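Side-chain contacts in cobalamin biosynthesis protein CobN (Mycobacterium tuberculosis, PDB 7C6O), which probably serves as the large, catalytic subunit of cobaltochelatase, the enzyme that inserts cobalt into the corrin ring during cobalamin biosynthesis: residues V1159-D1162 with W1163-E1166; E1166-T1169 with Q1170-L1174. One frame throughout, in Å; residues are numbered along the deposited sequence.

Contact 1 and contact 2 follow each other along helix 1162-1174, with centres 11 Å apart and Glu-1166 common to both. Contact 1 is the start of the helix, where the loop after helix 1136-1157 turns into it; contact 2 is its last turns, where the alpha-helical pattern widens. In each, an apolar side chain lays a methyl group over the face of a tyrosine, Met-1160 on Tyr-1165 and, in one of its two modelled conformers, Leu-1168 on Tyr-1172. A bond from Thr-1169 OG1 to the carbonyl oxygen of Tyr-1165 ties the two together. The centres lie about 35 and 36 Å from the centre of the chain, in helical packing near the C-terminus.

Contact 1: residues V1159-D1162 with W1163-E1166; sequences VMAD and WMYE
The carbonyl oxygen of Ala-1161 takes two backbone N-H groups of the first helical turn: Tyr-1165 N lies 3.2 Å from Ala-1161 O and in the carbonyl plane, whereas Met-1164 N, 3.0 Å from the same oxygen, sits well above that plane, its N-H bent at 132°. Met-1160, just before the turn, reaches forward to lie across one face of Tyr-1165. Its chain bends at both chi2 and chi3 (-75° and -77°), which curls the terminal methyl over the middle of the phenol ring, with Met-1160 CE 3.7 Å from the ring centroid and almost on the ring normal, a CH-pi contact. The sulfur stands farther off above the same face, a longer Met-aromatic contact, while Met-1160 CB rests 3.5 Å from Tyr-1165 CE2. An unbranched, pliable methionine suits this place because it can fold onto a flat ring and still press Met-1160 CE against Met-1164 CB, 3.7 Å away. Ala-1161 holds the N-cap position of helix 1162-1174, and its own N-H points at the sulfur of Met-1164, a weak N-H...S bond of 3.5 Å between Ala-1161 N and Met-1164 SD. The small Ala-1161 side chain leaves room for the indole of Trp-1163, whose CD1 comes within 3.5 Å of Ala-1161 CB. Asp-1162, in the first turn, uses its two carboxylate oxygens to accept the backbone N-H groups of Ala-1207 and Gln-1208, fastening the helix start to the segment after helix 1187-1203; its negative charge would also be favoured at a helix N-terminus. The Tyr-1165 hydroxyl is hydrogen-bonded to Asp-1154 OD2 of helix 1136-1157, and the ring is stacked with Trp-1206. Glu-1166 N closes the turn on Asp-1162 O at 3.0 Å.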
# COMPACT_ATOMS: atom_id res chain seq x y z
N VAL A 1159 17.82 18.01 -14.40
CA VAL A 1159 16.67 18.20 -15.28
C VAL A 1159 16.35 19.67 -15.55
O VAL A 1159 15.60 19.96 -16.49
CB VAL A 1159 15.43 17.52 -14.69
CG1 VAL A 1159 15.72 16.06 -14.37
CG2 VAL A 1159 14.94 18.25 -13.45
N MET A 1160 16.87 20.60 -14.75
CA MET A 1160 16.51 22.01 -14.89
C MET A 1160 17.47 22.72 -15.83
O MET A 1160 18.67 22.41 -15.87
CB MET A 1160 16.51 22.71 -13.53
CG MET A 1160 15.37 22.31 -12.61
SD MET A 1160 13.78 23.04 -13.08
CE MET A 1160 13.99 24.72 -12.50
N ALA A 1161 16.94 23.66 -16.60
CA ALA A 1161 17.74 24.62 -17.34
C ALA A 1161 17.64 25.98 -16.66
O ALA A 1161 16.72 26.24 -15.88
CB ALA A 1161 17.27 24.73 -18.80
N ASP A 1162 18.61 26.85 -16.95
CA ASP A 1162 18.64 28.16 -16.31
C ASP A 1162 17.36 28.95 -16.59
O ASP A 1162 16.85 29.65 -15.71
CB ASP A 1162 19.87 28.95 -16.76
CG ASP A 1162 21.12 28.57 -15.99
OD1 ASP A 1162 21.07 27.58 -15.22
OD2 ASP A 1162 22.15 29.26 -16.16
N TRP A 1163 16.83 28.84 -17.81
CA TRP A 1163 15.61 29.59 -18.14
C TRP A 1163 14.43 29.12 -17.30
O TRP A 1163 13.50 29.89 -17.05
CB TRP A 1163 15.30 29.48 -19.64
CG TRP A 1163 14.75 28.15 -20.10
CD1 TRP A 1163 15.45 27.11 -20.63
CD2 TRP A 1163 13.37 27.75 -20.09
NE1 TRP A 1163 14.60 26.08 -20.95
CE2 TRP A 1163 13.32 26.44 -20.62
CE3 TRP A 1163 12.18 28.35 -19.68
CZ2 TRP A 1163 12.12 25.74 -20.75
CZ3 TRP A 1163 11.00 27.66 -19.80
CH2 TRP A 1163 10.98 26.36 -20.33
N MET A 1164 14.45 27.86 -16.85
CA MET A 1164 13.37 27.38 -15.99
C MET A 1164 13.50 27.92 -14.57
O MET A 1164 12.49 28.26 -13.95
CB MET A 1164 13.35 25.85 -16.01
CG MET A 1164 13.20 25.30 -17.41
SD MET A 1164 13.60 23.56 -17.58
CE MET A 1164 12.28 22.81 -16.63
N TYR A 1165 14.73 28.02 -14.05
CA TYR A 1165 14.93 28.67 -12.76
C TYR A 1165 14.50 30.14 -12.81
O TYR A 1165 13.92 30.65 -11.84
CB TYR A 1165 16.39 28.57 -12.33
CG TYR A 1165 16.76 27.27 -11.64
CD1 TYR A 1165 16.28 26.97 -10.38
CD2 TYR A 1165 17.63 26.37 -12.25
CE1 TYR A 1165 16.63 25.79 -9.74
CE2 TYR A 1165 17.99 25.19 -11.62
CZ TYR A 1165 17.49 24.91 -10.37
OH TYR A 1165 17.84 23.73 -9.74
N GLU A 1166 14.80 30.82 -13.91
CA GLU A 1166 14.37 32.21 -14.06
C GLU A 1166 12.86 32.33 -13.99
O GLU A 1166 12.32 33.18 -13.28
CB GLU A 1166 14.90 32.79 -15.37
CG GLU A 1166 16.41 32.93 -15.43
CD GLU A 1166 16.89 33.47 -16.77
OE1 GLU A 1166 16.09 33.52 -17.73
OE2 GLU A 1166 18.08 33.84 -16.86

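Contact 2: residues E1166-T1169 with Q1170-L1174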
# COMPACT_ATOMS: atom_id res chain seq x y z
N GLU A 1166 14.80 30.82 -13.91
CA GLU A 1166 14.37 32.21 -14.06
C GLU A 1166 12.86 32.33 -13.99
O GLU A 1166 12.32 33.18 -13.28
CB GLU A 1166 14.90 32.79 -15.37
CG GLU A 1166 16.41 32.93 -15.43
CD GLU A 1166 16.89 33.47 -16.77
OE1 GLU A 1166 16.09 33.52 -17.73
OE2 GLU A 1166 18.08 33.84 -16.86
N GLN A 1167 12.15 31.48 -14.74
CA GLN A 1167 10.69 31.55 -14.75
C GLN A 1167 10.11 31.12 -13.41
O GLN A 1167 9.13 31.71 -12.94
CB GLN A 1167 10.13 30.70 -15.89
CG GLN A 1167 10.49 31.23 -17.26
CD GLN A 1167 10.05 32.67 -17.46
OE1 GLN A 1167 8.90 33.01 -17.18
NE2 GLN A 1167 10.95 33.51 -17.95
N LEU A 1168 10.69 30.09 -12.79
CA LEU A 1168 10.24 29.67 -11.47
C LEU A 1168 10.39 30.80 -10.46
O LEU A 1168 9.47 31.07 -9.68
CB LEU A 1168 11.02 28.43 -11.03
CG LEU A 1168 10.51 27.66 -9.81
CD1 LEU A 1168 9.09 27.16 -10.07
CD2 LEU A 1168 11.44 26.51 -9.49
N THR A 1169 11.54 31.47 -10.46
CA THR A 1169 11.78 32.56 -9.52
C THR A 1169 10.79 33.70 -9.73
O THR A 1169 10.21 34.22 -8.76
CB THR A 1169 13.22 33.06 -9.66
OG1 THR A 1169 14.13 31.99 -9.36
CG2 THR A 1169 13.49 34.23 -8.72
N GLN A 1170 10.57 34.09 -10.98
CA GLN A 1170 9.70 35.23 -11.26
C GLN A 1170 8.24 34.90 -10.95
O GLN A 1170 7.54 35.70 -10.31
CB GLN A 1170 9.86 35.67 -12.71
CG GLN A 1170 8.99 36.84 -13.10
CD GLN A 1170 9.24 38.07 -12.25
OE1 GLN A 1170 10.39 38.37 -11.89
NE2 GLN A 1170 8.18 38.78 -11.91
N ARG A 1171 7.77 33.73 -11.39
CA ARG A 1171 6.35 33.42 -11.24
C ARG A 1171 5.98 33.13 -9.79
O ARG A 1171 4.91 33.54 -9.33
CB ARG A 1171 5.97 32.23 -12.13
CG ARG A 1171 6.15 32.47 -13.62
CD ARG A 1171 5.35 33.67 -14.09
NE ARG A 1171 3.92 33.42 -14.09
CZ ARG A 1171 2.99 34.38 -14.12
NH1 ARG A 1171 3.36 35.65 -14.14
NH2 ARG A 1171 1.71 34.06 -14.13
N TYR A 1172 6.85 32.42 -9.06
CA TYR A 1172 6.50 31.96 -7.72
C TYR A 1172 6.84 32.98 -6.64
O TYR A 1172 6.05 33.17 -5.70
CB TYR A 1172 7.23 30.65 -7.40
CG TYR A 1172 6.59 29.40 -7.96
CD1 TYR A 1172 5.81 29.43 -9.11
CD2 TYR A 1172 6.75 28.18 -7.31
CE1 TYR A 1172 5.23 28.27 -9.60
CE2 TYR A 1172 6.17 27.02 -7.80
CZ TYR A 1172 5.41 27.07 -8.94
OH TYR A 1172 4.84 25.92 -9.42
N VAL A 1173 7.98 33.65 -6.75
CA VAL A 1173 8.56 34.40 -5.64
C VAL A 1173 8.48 35.91 -5.86
O VAL A 1173 8.07 36.65 -4.97
CB VAL A 1173 10.02 33.95 -5.39
CG1 VAL A 1173 10.62 34.71 -4.21
CG2 VAL A 1173 10.07 32.45 -5.16
N LEU A 1174 8.87 36.38 -7.05
CA LEU A 1174 8.97 37.81 -7.29
C LEU A 1174 7.68 38.42 -7.80
O LEU A 1174 7.45 39.62 -7.60
CB LEU A 1174 10.11 38.10 -8.27
CG LEU A 1174 11.50 37.67 -7.81
CD1 LEU A 1174 12.56 38.06 -8.83
CD2 LEU A 1174 11.83 38.26 -6.44
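One face of the Tyr-1172 ring carries, in the conformer described here, one of two modelled for Leu-1168, the CD1 methyl of that leucine, which stands 3.6 Å from the ring centroid and only 9° off the normal, a CH-pi contact across one helical turn. Chi1 of -168° sets Leu-1168 CG anti to the backbone N, and chi2 of 60° then brings CD1 over the ring, where its nearest ring atom is Tyr-1172 CE2, 3.7 Å from Leu-1168 CD1. The pair belongs to the last turns of helix 1162-1174, which end in a pi-type turn. Up to Tyr-1172 the backbone keeps the alpha-helical i to i+4 pattern, as in Arg-1171 N to Gln-1167 O at 2.9 Å; then the carbonyl oxygen of Thr-1169 accepts from both Val-1173 N and Leu-1174 N. Each of these nitrogens is 3.1 Å from Thr-1169 O, but Leu-1174 N lies in the carbonyl plane and Val-1173 N rises above it.

Tyrosine suits its place because the ring can pack among Met-1143, Thr-1146 and Val-1147 of helix 1136-1157, the last also touched by Leu-1168, while OH bonds to the carbonyl oxygen of Val-1123. Around the helix from them, Thr-1169 and Val-1173, both compact and beta-branched, pack on Leu-1197 of helix 1187-1203 and on Leu-1217 of helix 1211-1226. With the hydroxyl of the buried Thr-1169 bonded to Tyr-1165 O, its CG2 lies anti to the backbone N, and the Thr-1169 and Leu-1174 side chains run side by side, pointing the same way, with Thr-1169 CG2 3.9 Å from Leu-1174 CD1.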